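Local coordinates for protein UDP-N-acetylglucosamine 2-epimerase (PDB 4NES) that probably catalyses the reversible epimerization at C-2 that interconverts UDP-N-acetylglucosamine and UDP-N-acetylmannosamine, at residues A[3-8]-A[28-33]; A[221-226]-A[325-330]; A[301-306]-A[321-326]. One frame throughout, in Å; residues are numbered along the deposited sequence.

How the interactions relate
Interaction 1 joins strands 3-7 and 30-34 of the first parallel sheet and closes along the chain before the others open; interactions 2 and 3 belong to the second sheet and its helices. These sheets are the cores of the two halves of a GT-B fold, with the nucleotide cleft between them. Interaction 1 is centred about 41 Å from interaction 2 and about 35 Å from interaction 3, across the chain's centre. Interactions 2 and 3, centres about 9 Å apart, share Asp325 and Asn326: strand 320-322 leads through a tight turn at 323-326 into helix 327-338, which packs on helix 215-232. Leu330 also touches Ile303 and Leu305, so these two contacts pack against each other.

Interaction 1: residues A[3-8]-A[28-33]; sequences LSIILG and IDWHII
Ile5 is held to the 28-33 segment through both its backbone polar atoms: its N-H donates to His31 O at 3.0 Å in a nearly straight bond (172°), and its carbonyl oxygen accepts from Ile33 N at 2.7 Å. Leu3 N bonded to Asp29 O, His31 N to Leu3 O and Leu7 N to Ile33 O complete the series, the bond from His31 N being the longest at 3.3 Å. Leu3 and Ile5 each bond to the residues before and after the one they sit beside (Trp30 and Ile32, respectively), the staggered pattern of parallel strands. CA-H groups support it, as where Trp30 CA approaches Leu3 O at 3.2 Å.

The two strand directions differ by 23°, the usual twist of a parallel pair, and helix 10-23 connects them in a beta-alpha-beta unit of the Rossmann-like N-terminal half of a GT-B fold. That helix lies against the face bearing Leu3, Ile5, Trp30 and Ile32, with Leu16 touching Ile5 and Leu7, and Ile20 touching Trp30. Here Trp30 turns its CG into the space between backbone N and carbonyl carbon (chi1 69°), and the benzene part of the indole meets Ile5: CD1 lies 3.9 Å from Trp30 CE3, obliquely to the ring. Leu3 CD2 packs at 4.0 Å on Trp30 CB, nearer the backbone. Further on, Leu7 CD2 touches Ile32 CG2 at 3.8 Å.

On the other face, Ile6 and Ile33 run alongside each other in the same direction, with Ile6 CG1 4.1 Å from Ile33 CD1. Branched at CB, both isoleucines suit a strand and give helix 67-85 a broad apolar surface, which Ile78, Val81 and Leu82 meet. The same Ile33 CD1 also reaches the small Ser4 at its CB. Strand 89-93 pairs with 3-7 along its second edge.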
ATOM      1  N   LEU A   3     -17.581 -15.053   1.207  1.00 11.36           N
ATOM      2  CA  LEU A   3     -16.912 -14.001   1.946  1.00 11.88           C
ATOM      3  C   LEU A   3     -15.789 -14.610   2.775  1.00 11.06           C
ATOM      4  O   LEU A   3     -15.987 -15.628   3.440  1.00 11.50           O
ATOM      5  CB  LEU A   3     -17.936 -13.319   2.862  1.00 12.22           C
ATOM      6  CG  LEU A   3     -17.500 -12.138   3.728  1.00 13.26           C
ATOM      7  CD1 LEU A   3     -18.690 -11.206   3.936  1.00 16.79           C
ATOM      8  CD2 LEU A   3     -16.976 -12.589   5.075  1.00 19.09           C
ATOM      9  N   SER A   4     -14.618 -13.983   2.750  1.00 10.90           N
ATOM     10  CA  SER A   4     -13.524 -14.385   3.634  1.00 11.05           C
ATOM     11  C   SER A   4     -13.206 -13.259   4.604  1.00 12.35           C
ATOM     12  O   SER A   4     -12.993 -12.119   4.188  1.00 11.89           O
ATOM     13  CB  SER A   4     -12.259 -14.723   2.840  1.00 12.27           C
ATOM     14  OG  SER A   4     -12.467 -15.825   1.977  1.00 17.21           O
ATOM     15  N   ILE A   5     -13.177 -13.571   5.892  1.00  8.91           N
ATOM     16  CA  ILE A   5     -12.680 -12.638   6.895  1.00  9.06           C
ATOM     17  C   ILE A   5     -11.227 -12.981   7.157  1.00  8.80           C
ATOM     18  O   ILE A   5     -10.904 -14.137   7.430  1.00 11.65           O
ATOM     19  CB  ILE A   5     -13.438 -12.779   8.213  1.00  9.86           C
ATOM     20  CG1 ILE A   5     -14.906 -12.408   8.024  1.00 13.50           C
ATOM     21  CG2 ILE A   5     -12.810 -11.889   9.270  1.00  9.69           C
ATOM     22  CD1 ILE A   5     -15.769 -12.702   9.247  1.00 14.40           C
ATOM     23  N   ILE A   6     -10.343 -11.995   7.042  1.00  7.44           N
ATOM     24  CA  ILE A   6      -8.936 -12.202   7.347  1.00  7.87           C
ATOM     25  C   ILE A   6      -8.588 -11.405   8.595  1.00  9.70           C
ATOM     26  O   ILE A   6      -8.819 -10.200   8.639  1.00 10.59           O
ATOM     27  CB  ILE A   6      -8.048 -11.743   6.178  1.00  8.39           C
ATOM     28  CG1 ILE A   6      -8.456 -12.478   4.903  1.00  8.73           C
ATOM     29  CG2 ILE A   6      -6.563 -11.954   6.503  1.00 11.52           C
ATOM     30  CD1 ILE A   6      -7.649 -12.102   3.684  1.00 10.34           C
ATOM     31  N   LEU A   7      -8.057 -12.086   9.608  1.00  6.85           N
ATOM     32  CA  LEU A   7      -7.687 -11.437  10.861  1.00  7.51           C
ATOM     33  C   LEU A   7      -6.385 -12.011  11.406  1.00  8.73           C
ATOM     34  O   LEU A   7      -5.947 -13.092  11.005  1.00  8.61           O
ATOM     35  CB  LEU A   7      -8.814 -11.580  11.899  1.00  9.39           C
ATOM     36  CG  LEU A   7      -9.234 -12.991  12.340  1.00 10.76           C
ATOM     37  CD1 LEU A   7      -8.289 -13.586  13.381  1.00 12.69           C
ATOM     38  CD2 LEU A   7     -10.660 -12.993  12.877  1.00 12.33           C
ATOM     39  N   GLY A   8      -5.780 -11.292  12.341  1.00  9.06           N
ATOM     40  CA  GLY A   8      -4.549 -11.768  12.940  1.00 10.36           C
ATOM     41  C   GLY A   8      -4.361 -11.554  14.432  1.00  8.01           C
ATOM     42  O   GLY A   8      -3.614 -12.296  15.047  1.00  9.44           O
ATOM     43  N   ILE A  28     -25.138 -16.573   4.187  1.00 12.19           N
ATOM     44  CA  ILE A  28     -23.892 -16.270   3.487  1.00 14.25           C
ATOM     45  C   ILE A  28     -22.866 -17.373   3.746  1.00 13.33           C
ATOM     46  O   ILE A  28     -22.749 -17.875   4.869  1.00 16.94           O
ATOM     47  CB  ILE A  28     -23.340 -14.884   3.918  1.00 14.45           C
ATOM     48  CG1 ILE A  28     -24.313 -13.777   3.493  1.00 12.68           C
ATOM     49  CG2 ILE A  28     -21.955 -14.641   3.341  1.00 16.45           C
ATOM     50  CD1 ILE A  28     -24.097 -12.468   4.206  1.00 13.72           C
ATOM     51  N   ASP A  29     -22.157 -17.767   2.693  1.00 14.11           N
ATOM     52  CA  ASP A  29     -21.032 -18.685   2.799  1.00 12.84           C
ATOM     53  C   ASP A  29     -19.791 -17.885   3.200  1.00 12.84           C
ATOM     54  O   ASP A  29     -19.258 -17.113   2.402  1.00 14.68           O
ATOM     55  CB  ASP A  29     -20.811 -19.362   1.444  1.00 18.40           C
ATOM     56  CG  ASP A  29     -19.632 -20.315   1.441  1.00 23.46           C
ATOM     57  OD1 ASP A  29     -19.238 -20.795   2.523  1.00 28.93           O
ATOM     58  OD2 ASP A  29     -19.117 -20.594   0.338  1.00 27.91           O
ATOM     59  N   TRP A  30     -19.339 -18.073   4.431  1.00 11.37           N
ATOM     60  CA  TRP A  30     -18.203 -17.311   4.932  1.00 12.04           C
ATOM     61  C   TRP A  30     -17.311 -18.153   5.830  1.00 12.89           C
ATOM     62  O   TRP A  30     -17.759 -19.118   6.454  1.00 15.69           O
ATOM     63  CB  TRP A  30     -18.698 -16.091   5.705  1.00 13.05           C
ATOM     64  CG  TRP A  30     -19.362 -16.459   6.993  1.00 10.50           C
ATOM     65  CD1 TRP A  30     -20.667 -16.832   7.170  1.00 16.04           C
ATOM     66  CD2 TRP A  30     -18.756 -16.498   8.282  1.00 15.38           C
ATOM     67  NE1 TRP A  30     -20.905 -17.104   8.491  1.00 18.40           N
ATOM     68  CE2 TRP A  30     -19.745 -16.907   9.203  1.00 19.72           C
ATOM     69  CE3 TRP A  30     -17.470 -16.229   8.761  1.00 17.93           C
ATOM     70  CZ2 TRP A  30     -19.490 -17.052  10.565  1.00 23.37           C
ATOM     71  CZ3 TRP A  30     -17.216 -16.371  10.114  1.00 22.66           C
ATOM     72  CH2 TRP A  30     -18.222 -16.778  10.998  1.00 21.77           C
ATOM     73  N   HIS A  31     -16.043 -17.764   5.907  1.00 11.83           N
ATOM     74  CA  HIS A  31     -15.100 -18.414   6.801  1.00 11.27           C
ATOM     75  C   HIS A  31     -14.012 -17.437   7.190  1.00  9.49           C
ATOM     76  O   HIS A  31     -13.922 -16.341   6.624  1.00 11.99           O
ATOM     77  CB  HIS A  31     -14.496 -19.676   6.162  1.00 13.79           C
ATOM     78  CG  HIS A  31     -15.391 -20.880   6.235  1.00 22.31           C
ATOM     79  ND1 HIS A  31     -16.162 -21.300   5.183  1.00 28.78           N
ATOM     80  CD2 HIS A  31     -15.643 -21.740   7.261  1.00 25.61           C
ATOM     81  CE1 HIS A  31     -16.854 -22.376   5.540  1.00 23.77           C
ATOM     82  NE2 HIS A  31     -16.555 -22.655   6.794  1.00 26.01           N
ATOM     83  N   ILE A  32     -13.190 -17.845   8.150  1.00 10.59           N
ATOM     84  CA  ILE A  32     -12.129 -17.004   8.682  1.00  9.83           C
ATOM     85  C   ILE A  32     -10.780 -17.559   8.262  1.00 10.27           C
ATOM     86  O   ILE A  32     -10.508 -18.766   8.389  1.00 10.71           O
ATOM     87  CB  ILE A  32     -12.175 -16.949  10.222  1.00 10.62           C
ATOM     88  CG1 ILE A  32     -13.514 -16.378  10.700  1.00 14.01           C
ATOM     89  CG2 ILE A  32     -10.995 -16.152  10.775  1.00 10.64           C
ATOM     90  CD1 ILE A  32     -13.727 -16.507  12.202  1.00 13.62           C
ATOM     91  N   ILE A  33      -9.937 -16.662   7.763  1.00  8.76           N
ATOM     92  CA  ILE A  33      -8.522 -16.929   7.558  1.00  9.25           C
ATOM     93  C   ILE A  33      -7.761 -16.197   8.661  1.00  9.77           C
ATOM     94  O   ILE A  33      -7.813 -14.968   8.767  1.00  8.77           O
ATOM     95  CB  ILE A  33      -8.036 -16.410   6.190  1.00 10.64           C
ATOM     96  CG1 ILE A  33      -8.800 -17.080   5.038  1.00 10.64           C
ATOM     97  CG2 ILE A  33      -6.526 -16.618   6.051  1.00 11.86           C
ATOM     98  CD1 ILE A  33      -8.544 -16.410   3.695  1.00 15.09           C
TER

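Interaction 2: residues A[221-226]-A[325-330]; sequences IVEGIF and DNKEKL
Lys327 and Leu330, on the first turn of helix 327-338, both rest on Gly224 of helix 215-232. Before that turn, Asp325 bonds through OD2 to Asn220 ND2, just ahead of the 221-226 segment, tying this loop to the partner helix. Asn326 is the N-cap: its OD1 accepts from Lys329 N at 2.8 Å (164° at the hydrogen), the donor standing above the plane of the amide carbonyl, with a weaker bond from Glu328 N. A short side chain with an acceptor suits this place, where first-turn N-H groups lack carbonyl partners.

Lys327 brings its backbone within 4.7 Å of Gly224, measured CA to CA, and its CB rests on Gly224 CA at 3.9 Å. This is close helix-helix packing in the C-terminal half of a GT-B fold, where both helices cover the same parallel sheet. Lys327 turns CG into the position between backbone N and carbonyl carbon (chi1 80°); from there the extended chain crosses toward Glu223, forming a salt bridge whose modelled distance is too short to be trusted in detail. The model also pairs NZ with Glu227 OE1, though NZ is placed less surely; a positive charge here would probably ease the closeness of the two glutamates.

Leu330 sends CG anti to its backbone N (chi1 173°) and lays CD2 on the Gly224 carbonyl, 3.6 Å from Gly224 O. Lacking a side chain, Gly224 leaves its backbone open to that methyl.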
ATOM      1  N   ILE A 221       7.695   7.363  30.470  1.00 15.94           N
ATOM      2  CA  ILE A 221       6.347   6.944  30.828  1.00 14.42           C
ATOM      3  C   ILE A 221       6.334   6.233  32.184  1.00 15.76           C
ATOM      4  O   ILE A 221       5.491   6.526  33.037  1.00 17.33           O
ATOM      5  CB  ILE A 221       5.743   6.042  29.735  1.00 15.26           C
ATOM      6  CG1 ILE A 221       5.436   6.874  28.492  1.00 17.25           C
ATOM      7  CG2 ILE A 221       4.466   5.359  30.234  1.00 15.03           C
ATOM      8  CD1 ILE A 221       5.179   6.050  27.255  1.00 17.28           C
ATOM      9  N   VAL A 222       7.269   5.308  32.386  1.00 15.38           N
ATOM     10  CA  VAL A 222       7.411   4.649  33.685  1.00 16.44           C
ATOM     11  C   VAL A 222       7.629   5.657  34.826  1.00 16.60           C
ATOM     12  O   VAL A 222       6.980   5.554  35.869  1.00 18.39           O
ATOM     13  CB  VAL A 222       8.527   3.589  33.669  1.00 18.73           C
ATOM     14  CG1 VAL A 222       8.831   3.102  35.080  1.00 21.13           C
ATOM     15  CG2 VAL A 222       8.127   2.420  32.776  1.00 18.64           C
ATOM     16  N   GLU A 223       8.514   6.633  34.608  1.00 17.44           N
ATOM     17  CA  GLU A 223       8.740   7.720  35.565  1.00 22.65           C
ATOM     18  C   GLU A 223       7.427   8.426  35.863  1.00 16.03           C
ATOM     19  O   GLU A 223       7.091   8.683  37.021  1.00 17.82           O
ATOM     20  CB  GLU A 223       9.729   8.738  34.987  1.00 24.60           C
ATOM     21  CG  GLU A 223      10.846   9.188  35.921  1.00 42.88           C
ATOM     22  CD  GLU A 223      10.412  10.196  36.973  1.00 47.92           C
ATOM     23  OE1 GLU A 223      10.879  11.354  36.904  1.00 41.82           O
ATOM     24  OE2 GLU A 223       9.629   9.833  37.877  1.00 47.28           O
ATOM     25  N   GLY A 224       6.682   8.735  34.804  1.00 16.63           N
ATOM     26  CA  GLY A 224       5.383   9.366  34.939  1.00 18.15           C
ATOM     27  C   GLY A 224       4.420   8.564  35.793  1.00 14.61           C
ATOM     28  O   GLY A 224       3.721   9.123  36.634  1.00 17.31           O
ATOM     29  N   ILE A 225       4.378   7.251  35.583  1.00 15.67           N
ATOM     30  CA  ILE A 225       3.496   6.402  36.374  1.00 16.28           C
ATOM     31  C   ILE A 225       3.923   6.378  37.849  1.00 15.10           C
ATOM     32  O   ILE A 225       3.081   6.489  38.738  1.00 17.93           O
ATOM     33  CB  ILE A 225       3.419   4.970  35.810  1.00 16.92           C
ATOM     34  CG1 ILE A 225       2.835   4.985  34.390  1.00 16.22           C
ATOM     35  CG2 ILE A 225       2.586   4.087  36.725  1.00 20.51           C
ATOM     36  CD1 ILE A 225       1.398   5.488  34.311  1.00 19.59           C
ATOM     37  N   PHE A 226       5.224   6.248  38.103  1.00 15.32           N
ATOM     38  CA  PHE A 226       5.748   6.293  39.470  1.00 14.77           C
ATOM     39  C   PHE A 226       5.319   7.585  40.177  1.00 15.51           C
ATOM     40  O   PHE A 226       4.983   7.579  41.362  1.00 15.79           O
ATOM     41  CB  PHE A 226       7.275   6.230  39.441  1.00 15.03           C
ATOM     42  CG  PHE A 226       7.841   4.838  39.493  1.00 21.96           C
ATOM     43  CD1 PHE A 226       7.510   3.894  38.535  1.00 24.78           C
ATOM     44  CD2 PHE A 226       8.746   4.488  40.486  1.00 20.80           C
ATOM     45  CE1 PHE A 226       8.050   2.618  38.581  1.00 24.39           C
ATOM     46  CE2 PHE A 226       9.285   3.211  40.537  1.00 22.08           C
ATOM     47  CZ  PHE A 226       8.939   2.279  39.582  1.00 20.56           C
ATOM     48  N   ASP A 325       4.558  11.595  26.244  1.00 17.12           N
ATOM     49  CA  ASP A 325       5.743  11.187  26.995  1.00 26.74           C
ATOM     50  C   ASP A 325       5.884  12.016  28.272  1.00 21.30           C
ATOM     51  O   ASP A 325       6.656  11.676  29.177  1.00 23.07           O
ATOM     52  CB  ASP A 325       6.934  11.515  26.065  1.00 35.41           C
ATOM     53  CG  ASP A 325       8.294  11.210  26.663  1.00 36.54           C
ATOM     54  OD1 ASP A 325       8.737  11.909  27.597  1.00 50.28           O
ATOM     55  OD2 ASP A 325       8.971  10.312  26.136  1.00 26.83           O
ATOM     56  N   ASN A 326       5.137  13.110  28.332  1.00 17.11           N
ATOM     57  CA  ASN A 326       5.408  14.221  29.245  1.00 16.43           C
ATOM     58  C   ASN A 326       4.815  13.994  30.634  1.00 19.44           C
ATOM     59  O   ASN A 326       3.597  13.918  30.773  1.00 17.35           O
ATOM     60  CB  ASN A 326       4.826  15.496  28.619  1.00 18.71           C
ATOM     61  CG  ASN A 326       5.165  16.768  29.394  1.00 15.00           C
ATOM     62  OD1 ASN A 326       5.027  16.843  30.612  1.00 23.53           O
ATOM     63  ND2 ASN A 326       5.601  17.787  28.665  1.00 33.90           N
ATOM     64  N   LYS A 327       5.656  13.920  31.666  1.00 18.85           N
ATOM     65  CA  LYS A 327       5.135  13.596  32.990  1.00 19.65           C
ATOM     66  C   LYS A 327       4.350  14.751  33.608  1.00 18.66           C
ATOM     67  O   LYS A 327       3.403  14.526  34.352  1.00 19.15           O
ATOM     68  CB  LYS A 327       6.222  13.043  33.930  1.00 26.86           C
ATOM     69  CG  LYS A 327       7.131  14.053  34.591  1.00 35.14           C
ATOM     70  CD  LYS A 327       8.221  13.313  35.369  1.00 35.46           C
ATOM     71  CE  LYS A 327       9.168  14.266  36.070  1.00 41.17           C
ATOM     72  NZ  LYS A 327      10.109  13.518  36.955  1.00 45.33           N
ATOM     73  N   GLU A 328       4.728  15.985  33.282  1.00 21.17           N
ATOM     74  CA  GLU A 328       4.009  17.139  33.808  1.00 22.28           C
ATOM     75  C   GLU A 328       2.607  17.204  33.197  1.00 18.09           C
ATOM     76  O   GLU A 328       1.632  17.498  33.892  1.00 18.59           O
ATOM     77  CB  GLU A 328       4.770  18.435  33.523  1.00 31.02           C
ATOM     78  CG  GLU A 328       6.280  18.314  33.639  1.00 37.07           C
ATOM     79  CD  GLU A 328       6.775  18.289  35.071  1.00 39.71           C
ATOM     80  OE1 GLU A 328       6.176  18.960  35.933  1.00 50.15           O
ATOM     81  OE2 GLU A 328       7.780  17.606  35.322  1.00 11.66           O
ATOM     82  N   LYS A 329       2.509  16.919  31.901  1.00 16.43           N
ATOM     83  CA  LYS A 329       1.207  16.858  31.247  1.00 15.16           C
ATOM     84  C   LYS A 329       0.375  15.735  31.853  1.00 16.52           C
ATOM     85  O   LYS A 329      -0.835  15.874  32.027  1.00 15.88           O
ATOM     86  CB  LYS A 329       1.349  16.638  29.740  1.00 17.06           C
ATOM     87  CG  LYS A 329       1.754  17.876  28.938  1.00 20.30           C
ATOM     88  CD  LYS A 329       1.637  17.601  27.442  1.00 24.20           C
ATOM     89  CE  LYS A 329       1.954  18.832  26.601  1.00 34.69           C
ATOM     90  NZ  LYS A 329       3.414  19.094  26.503  1.00 40.25           N
ATOM     91  N   LEU A 330       1.031  14.624  32.178  1.00 16.04           N
ATOM     92  CA  LEU A 330       0.335  13.491  32.783  1.00 14.64           C
ATOM     93  C   LEU A 330      -0.208  13.857  34.163  1.00 15.41           C
ATOM     94  O   LEU A 330      -1.355  13.557  34.492  1.00 16.69           O
ATOM     95  CB  LEU A 330       1.264  12.283  32.864  1.00 14.90           C
ATOM     96  CG  LEU A 330       0.734  11.064  33.614  1.00 13.93           C
ATOM     97  CD1 LEU A 330      -0.521  10.520  32.955  1.00 14.29           C
ATOM     98  CD2 LEU A 330       1.821   9.998  33.662  1.00 17.72           C
TER

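Interaction 3: residues A[301-306]-A[321-326]; sequences PCITLR and ILVGDN
Thr304 O draws several groups to itself. Val323 N donates to it at 2.9 Å and nearly straight (169°), Arg306 N closes back on it in a weak bond that makes Leu305 the centre of an inverse gamma turn, and Leu322 CA adds a CA-H contact. One step back, Thr304 N donates to Ile321 O at 2.8 Å. The pairing is weak at both ends: Ile321 N to Cys302 O and Gly324 N to Arg306 O are both weak, bent bonds.

Thr304 and Leu322 run alongside each other, the leucine's CD2 against Thr304 CB at 3.6 Å, while the Thr304 hydroxyl bonds to Asn320 OD1. On the other face, Ile321 has CG1 anti to the backbone N (chi1 -179°), leaving CG2 between N and carbonyl carbon, where it touches Ile303 CG1 at 3.7 Å. Ile303 CG2 crosses to Val323 CG2 at 3.6 Å, and the same Val323 methyl receives Leu305 CD2 at 3.7 Å. Branched residues suit this layer, which helix 327-338 covers with Ala333 and Val334.

Val323 then opens a type II' turn closed by Asn326 N on Val323 O; Gly324, with phi 50°, fits the turn's second position, which most side chains would strain. Arg306 CB is directed away from the 321-326 segment, and its NH1 forms a salt bridge with Glu310 OE2, the side chain about 7 Å from the bound UDP. Strand 302-304, helix 313-316 and strand 320-322 form a beta-alpha-beta unit at the edge of the C-terminal parallel sheet, whose C-terminal strand ends face the nucleotide cleft, as in other GT-B folds.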
ATOM      1  N   PRO A 301     -13.074   8.298  32.468  1.00 10.79           N
ATOM      2  CA  PRO A 301     -12.105   9.234  31.889  1.00 10.21           C
ATOM      3  C   PRO A 301     -10.827   8.543  31.415  1.00 11.66           C
ATOM      4  O   PRO A 301     -10.330   7.610  32.057  1.00 12.33           O
ATOM      5  CB  PRO A 301     -11.786  10.180  33.056  1.00 13.13           C
ATOM      6  CG  PRO A 301     -12.939  10.046  33.983  1.00 16.15           C
ATOM      7  CD  PRO A 301     -13.403   8.631  33.862  1.00 13.27           C
ATOM      8  N   CYS A 302     -10.304   9.012  30.290  1.00 10.64           N
ATOM      9  CA  CYS A 302      -9.147   8.398  29.665  1.00 11.37           C
ATOM     10  C   CYS A 302      -8.007   9.405  29.528  1.00 11.14           C
ATOM     11  O   CYS A 302      -8.232  10.591  29.243  1.00 11.13           O
ATOM     12  CB  CYS A 302      -9.541   7.851  28.289  1.00 10.77           C
ATOM     13  SG  CYS A 302      -8.288   6.791  27.522  1.00 11.60           S
ATOM     14  N   ILE A 303      -6.785   8.936  29.755  1.00  9.63           N
ATOM     15  CA  ILE A 303      -5.591   9.721  29.473  1.00  9.92           C
ATOM     16  C   ILE A 303      -4.747   8.919  28.502  1.00 11.29           C
ATOM     17  O   ILE A 303      -4.368   7.777  28.790  1.00 10.92           O
ATOM     18  CB  ILE A 303      -4.801  10.030  30.751  1.00  9.84           C
ATOM     19  CG1 ILE A 303      -5.592  10.989  31.633  1.00 10.85           C
ATOM     20  CG2 ILE A 303      -3.433  10.625  30.402  1.00 13.14           C
ATOM     21  CD1 ILE A 303      -5.047  11.103  33.039  1.00 12.05           C
ATOM     22  N   THR A 304      -4.473   9.511  27.343  1.00 10.75           N
ATOM     23  CA  THR A 304      -3.789   8.799  26.270  1.00 10.42           C
ATOM     24  C   THR A 304      -2.318   9.195  26.220  1.00 10.94           C
ATOM     25  O   THR A 304      -1.976  10.376  26.067  1.00 10.90           O
ATOM     26  CB  THR A 304      -4.478   9.012  24.908  1.00  9.41           C
ATOM     27  OG1 THR A 304      -5.812   8.498  24.977  1.00 11.54           O
ATOM     28  CG2 THR A 304      -3.741   8.261  23.815  1.00 12.34           C
ATOM     29  N   LEU A 305      -1.451   8.199  26.370  1.00  9.53           N
ATOM     30  CA  LEU A 305      -0.007   8.412  26.443  1.00 12.10           C
ATOM     31  C   LEU A 305       0.596   8.454  25.036  1.00 14.30           C
ATOM     32  O   LEU A 305       1.494   7.674  24.699  1.00 14.42           O
ATOM     33  CB  LEU A 305       0.621   7.301  27.297  1.00 11.79           C
ATOM     34  CG  LEU A 305       0.028   7.155  28.708  1.00 16.79           C
ATOM     35  CD1 LEU A 305       0.315   5.771  29.281  1.00 17.56           C
ATOM     36  CD2 LEU A 305       0.559   8.229  29.640  1.00 19.19           C
ATOM     37  N   ARG A 306       0.080   9.372  24.216  1.00 11.43           N
ATOM     38  CA  ARG A 306       0.510   9.553  22.829  1.00 12.36           C
ATOM     39  C   ARG A 306       0.466  11.037  22.503  1.00 12.01           C
ATOM     40  O   ARG A 306      -0.186  11.810  23.208  1.00 13.60           O
ATOM     41  CB  ARG A 306      -0.414   8.793  21.864  1.00 12.15           C
ATOM     42  CG  ARG A 306      -0.399   7.281  22.019  1.00 11.16           C
ATOM     43  CD  ARG A 306      -1.467   6.607  21.145  1.00 13.09           C
ATOM     44  NE  ARG A 306      -1.358   7.027  19.753  1.00 15.08           N
ATOM     45  CZ  ARG A 306      -2.281   6.811  18.818  1.00 16.00           C
ATOM     46  NH1 ARG A 306      -3.384   6.139  19.113  1.00 16.37           N
ATOM     47  NH2 ARG A 306      -2.097   7.260  17.585  1.00 17.28           N
ATOM     48  N   ILE A 321      -7.726  12.892  26.943  1.00 10.27           N
ATOM     49  CA  ILE A 321      -6.734  13.958  26.854  1.00 12.21           C
ATOM     50  C   ILE A 321      -5.396  13.327  26.493  1.00 14.03           C
ATOM     51  O   ILE A 321      -5.060  12.251  27.001  1.00 13.16           O
ATOM     52  CB  ILE A 321      -6.656  14.749  28.180  1.00 12.78           C
ATOM     53  CG1 ILE A 321      -5.629  15.881  28.095  1.00 14.99           C
ATOM     54  CG2 ILE A 321      -6.380  13.817  29.348  1.00 18.40           C
ATOM     55  CD1 ILE A 321      -5.746  16.851  29.243  1.00 20.61           C
ATOM     56  N   LEU A 322      -4.652  13.982  25.601  1.00 12.14           N
ATOM     57  CA  LEU A 322      -3.354  13.480  25.158  1.00 13.03           C
ATOM     58  C   LEU A 322      -2.222  14.073  25.987  1.00 11.83           C
ATOM     59  O   LEU A 322      -2.157  15.294  26.161  1.00 14.74           O
ATOM     60  CB  LEU A 322      -3.120  13.831  23.691  1.00 12.73           C
ATOM     61  CG  LEU A 322      -4.219  13.442  22.708  1.00 15.85           C
ATOM     62  CD1 LEU A 322      -3.845  13.839  21.296  1.00 18.39           C
ATOM     63  CD2 LEU A 322      -4.492  11.959  22.787  1.00 20.45           C
ATOM     64  N   VAL A 323      -1.329  13.213  26.477  1.00 11.21           N
ATOM     65  CA  VAL A 323      -0.189  13.659  27.289  1.00 13.54           C
ATOM     66  C   VAL A 323       1.174  13.172  26.797  1.00 13.81           C
ATOM     67  O   VAL A 323       2.210  13.553  27.357  1.00 14.26           O
ATOM     68  CB  VAL A 323      -0.347  13.235  28.771  1.00 12.21           C
ATOM     69  CG1 VAL A 323      -1.601  13.830  29.357  1.00 15.24           C
ATOM     70  CG2 VAL A 323      -0.343  11.719  28.901  1.00 11.10           C
ATOM     71  N   GLY A 324       1.174  12.327  25.772  1.00 14.90           N
ATOM     72  CA  GLY A 324       2.403  11.754  25.252  1.00 14.32           C
ATOM     73  C   GLY A 324       3.303  11.140  26.308  1.00 14.61           C
ATOM     74  O   GLY A 324       2.859  10.341  27.157  1.00 14.45           O
ATOM     75  N   ASP A 325       4.558  11.595  26.244  1.00 17.12           N
ATOM     76  CA  ASP A 325       5.743  11.187  26.995  1.00 26.74           C
ATOM     77  C   ASP A 325       5.884  12.016  28.272  1.00 21.30           C
ATOM     78  O   ASP A 325       6.656  11.676  29.177  1.00 23.07           O
ATOM     79  CB  ASP A 325       6.934  11.515  26.065  1.00 35.41           C
ATOM     80  CG  ASP A 325       8.294  11.210  26.663  1.00 36.54           C
ATOM     81  OD1 ASP A 325       8.737  11.909  27.597  1.00 50.28           O
ATOM     82  OD2 ASP A 325       8.971  10.312  26.136  1.00 26.83           O
ATOM     83  N   ASN A 326       5.137  13.110  28.332  1.00 17.11           N
ATOM     84  CA  ASN A 326       5.408  14.221  29.245  1.00 16.43           C
ATOM     85  C   ASN A 326       4.815  13.994  30.634  1.00 19.44           C
ATOM     86  O   ASN A 326       3.597  13.918  30.773  1.00 17.35           O
ATOM     87  CB  ASN A 326       4.826  15.496  28.619  1.00 18.71           C
ATOM     88  CG  ASN A 326       5.165  16.768  29.394  1.00 15.00           C
ATOM     89  OD1 ASN A 326       5.027  16.843  30.612  1.00 23.53           O
ATOM     90  ND2 ASN A 326       5.601  17.787  28.665  1.00 33.90           N
TER